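Local atomic coordinates of peroxiredoxin PRX1, mitochondrial (Saccharomyces cerevisiae, PDB entry 5YKJ), a protein that reduces hydroperoxides in mitochondria as a 1-Cys thiol peroxidase whose oxidised cysteine is probably resolved through the glutathione and thioredoxin systems. Residues Pro37-Pro42 and Glu77-Asp82. Numbering follows the deposited sequence.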
# COMPACT_ATOMS: atom_id res chain seq x y z
N PRO A 37 -10.58 -0.88 -10.67
CA PRO A 37 -10.91 -1.19 -12.06
C PRO A 37 -11.52 -0.02 -12.86
O PRO A 37 -11.33 0.04 -14.02
CB PRO A 37 -11.90 -2.37 -11.95
CG PRO A 37 -11.70 -2.92 -10.61
CD PRO A 37 -11.30 -1.78 -9.75
N ALA A 38 -12.27 0.83 -12.20
CA ALA A 38 -12.97 1.91 -12.86
C ALA A 38 -13.33 3.02 -11.89
O ALA A 38 -13.33 2.82 -10.74
CB ALA A 38 -14.23 1.39 -13.47
N ASP A 39 -13.64 4.20 -12.41
CA ASP A 39 -14.07 5.30 -11.60
C ASP A 39 -15.58 5.19 -11.39
O ASP A 39 -16.21 4.49 -12.05
CB ASP A 39 -13.79 6.66 -12.29
CG ASP A 39 -12.32 6.97 -12.44
OD1 ASP A 39 -11.54 6.14 -12.09
OD2 ASP A 39 -12.03 8.03 -12.96
N PHE A 40 -16.10 5.94 -10.45
CA PHE A 40 -17.55 6.02 -10.19
C PHE A 40 -18.19 4.68 -9.88
O PHE A 40 -19.23 4.42 -10.27
CB PHE A 40 -18.27 6.73 -11.35
CG PHE A 40 -17.73 8.10 -11.66
CD1 PHE A 40 -18.05 9.16 -10.88
CD2 PHE A 40 -16.90 8.30 -12.71
CE1 PHE A 40 -17.58 10.38 -11.15
CE2 PHE A 40 -16.41 9.55 -12.97
CZ PHE A 40 -16.75 10.58 -12.17
N THR A 41 -17.46 3.88 -9.13
CA THR A 41 -17.92 2.59 -8.65
C THR A 41 -17.96 2.71 -7.12
O THR A 41 -17.13 3.29 -6.53
CB THR A 41 -17.10 1.38 -9.12
OG1 THR A 41 -15.79 1.53 -8.66
CG2 THR A 41 -17.13 1.22 -10.60
N PRO A 42 -19.00 2.13 -6.53
CA PRO A 42 -19.20 2.36 -5.13
C PRO A 42 -18.19 1.91 -4.08
O PRO A 42 -17.87 2.72 -3.31
CB PRO A 42 -20.57 1.72 -4.86
CG PRO A 42 -20.73 0.70 -5.90
CD PRO A 42 -20.04 1.28 -7.09
N GLU A 77 -10.56 13.37 -12.31
CA GLU A 77 -10.82 14.65 -11.71
C GLU A 77 -12.28 14.81 -11.27
O GLU A 77 -12.51 15.26 -10.19
CB GLU A 77 -10.40 15.76 -12.66
CG GLU A 77 -8.90 16.03 -12.61
CD GLU A 77 -8.36 16.86 -13.76
OE1 GLU A 77 -9.04 17.07 -14.72
OE2 GLU A 77 -7.19 17.20 -13.70
N LYS A 78 -13.21 14.39 -12.11
CA LYS A 78 -14.61 14.42 -11.77
C LYS A 78 -14.91 13.49 -10.59
O LYS A 78 -15.66 13.81 -9.73
CB LYS A 78 -15.49 14.00 -12.94
CG LYS A 78 -15.39 14.85 -14.18
CD LYS A 78 -16.15 14.25 -15.38
CE LYS A 78 -15.78 12.79 -15.75
NZ LYS A 78 -15.64 12.41 -17.22
N TRP A 79 -14.28 12.32 -10.60
CA TRP A 79 -14.46 11.34 -9.54
C TRP A 79 -13.97 11.94 -8.21
O TRP A 79 -14.60 11.81 -7.24
CB TRP A 79 -13.69 10.06 -9.89
CG TRP A 79 -13.95 8.87 -9.01
CD1 TRP A 79 -15.07 8.60 -8.35
CD2 TRP A 79 -13.05 7.81 -8.72
NE1 TRP A 79 -14.95 7.45 -7.65
CE2 TRP A 79 -13.70 6.97 -7.84
CE3 TRP A 79 -11.75 7.54 -9.06
CZ2 TRP A 79 -13.12 5.83 -7.35
CZ3 TRP A 79 -11.17 6.40 -8.57
CH2 TRP A 79 -11.86 5.57 -7.72
N ILE A 80 -12.84 12.62 -8.25
CA ILE A 80 -12.34 13.24 -7.02
C ILE A 80 -13.31 14.28 -6.45
O ILE A 80 -13.35 14.43 -5.31
CB ILE A 80 -10.92 13.80 -7.21
CG1 ILE A 80 -9.90 12.67 -7.08
CG2 ILE A 80 -10.55 14.89 -6.22
CD1 ILE A 80 -8.54 13.20 -7.40
N GLN A 81 -14.02 14.97 -7.32
CA GLN A 81 -15.00 15.93 -6.85
C GLN A 81 -16.09 15.20 -6.07
O GLN A 81 -16.51 15.67 -5.07
CB GLN A 81 -15.54 16.81 -7.99
CG GLN A 81 -14.50 17.65 -8.67
CD GLN A 81 -14.99 18.43 -9.86
OE1 GLN A 81 -16.08 18.84 -9.91
NE2 GLN A 81 -14.15 18.61 -10.83
N ASP A 82 -16.54 14.07 -6.56
CA ASP A 82 -17.54 13.31 -5.85
C ASP A 82 -16.99 12.80 -4.51
O ASP A 82 -17.62 12.86 -3.53
CB ASP A 82 -17.96 12.11 -6.70
CG ASP A 82 -19.05 12.42 -7.70
OD1 ASP A 82 -19.40 13.56 -7.84
OD2 ASP A 82 -19.52 11.46 -8.25
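Trp79 holds its CG anti to the backbone N (chi1 -170°), pointing it from helix 73-87 to the loop, and chi2 (29°) turns the indole; Asp39 keeps CG beside its own N, which places that carbon near Trp79 CE3 and CD2. One indole face meets Asp39 CA and Phe40 N. Asp39 CA sits over the centre of the six-membered ring, 4.0 Å from its centroid, in a CH-pi contact. The Asp39 carboxylate lies obliquely across the benzo part, tilted 21° from the ring plane, with OD1 3.3 Å from Trp79 CE3. Its oxygens are well occupied: OD1 is hydrogen-bonded to Ser69, OD2 to His76 and Ser75, which ties the loop to the start of the same helix. Phe40 N stands above the indole nearer the rim, 3.4 Å from Trp79 NE1; both are donors, and NE1 bonds instead to Thr45 OG1. The phenyl ring receives the indole edge on its face, the centroid of the five-membered ring 5.0 Å away and the planes at 51°, and Trp79 CB adds a CH-pi contact over that ring. In this thioredoxin-fold peroxiredoxin the loop follows strand 30-36 and leads into helix 46-53, passing through the oxidised Cys44; Thr41 OG1 and the OD atom of that cysteine share a hydrogen bond, and Trp79 packs against the backbone just ahead of it. An alanine in place of Trp79 would probably strip Asp39 CA of its ring, Phe40 of the indole edge and Thr45 OG1 of the indole N-H, opening a gap between loop and helix. At the outer side, the phenyl edge meets Lys78 CB, 3.7 Å from Phe40 CZ, and Asp82 OD2, which approaches Phe40 CE1 near the ring plane with the carboxylate turned nearly perpendicular to it.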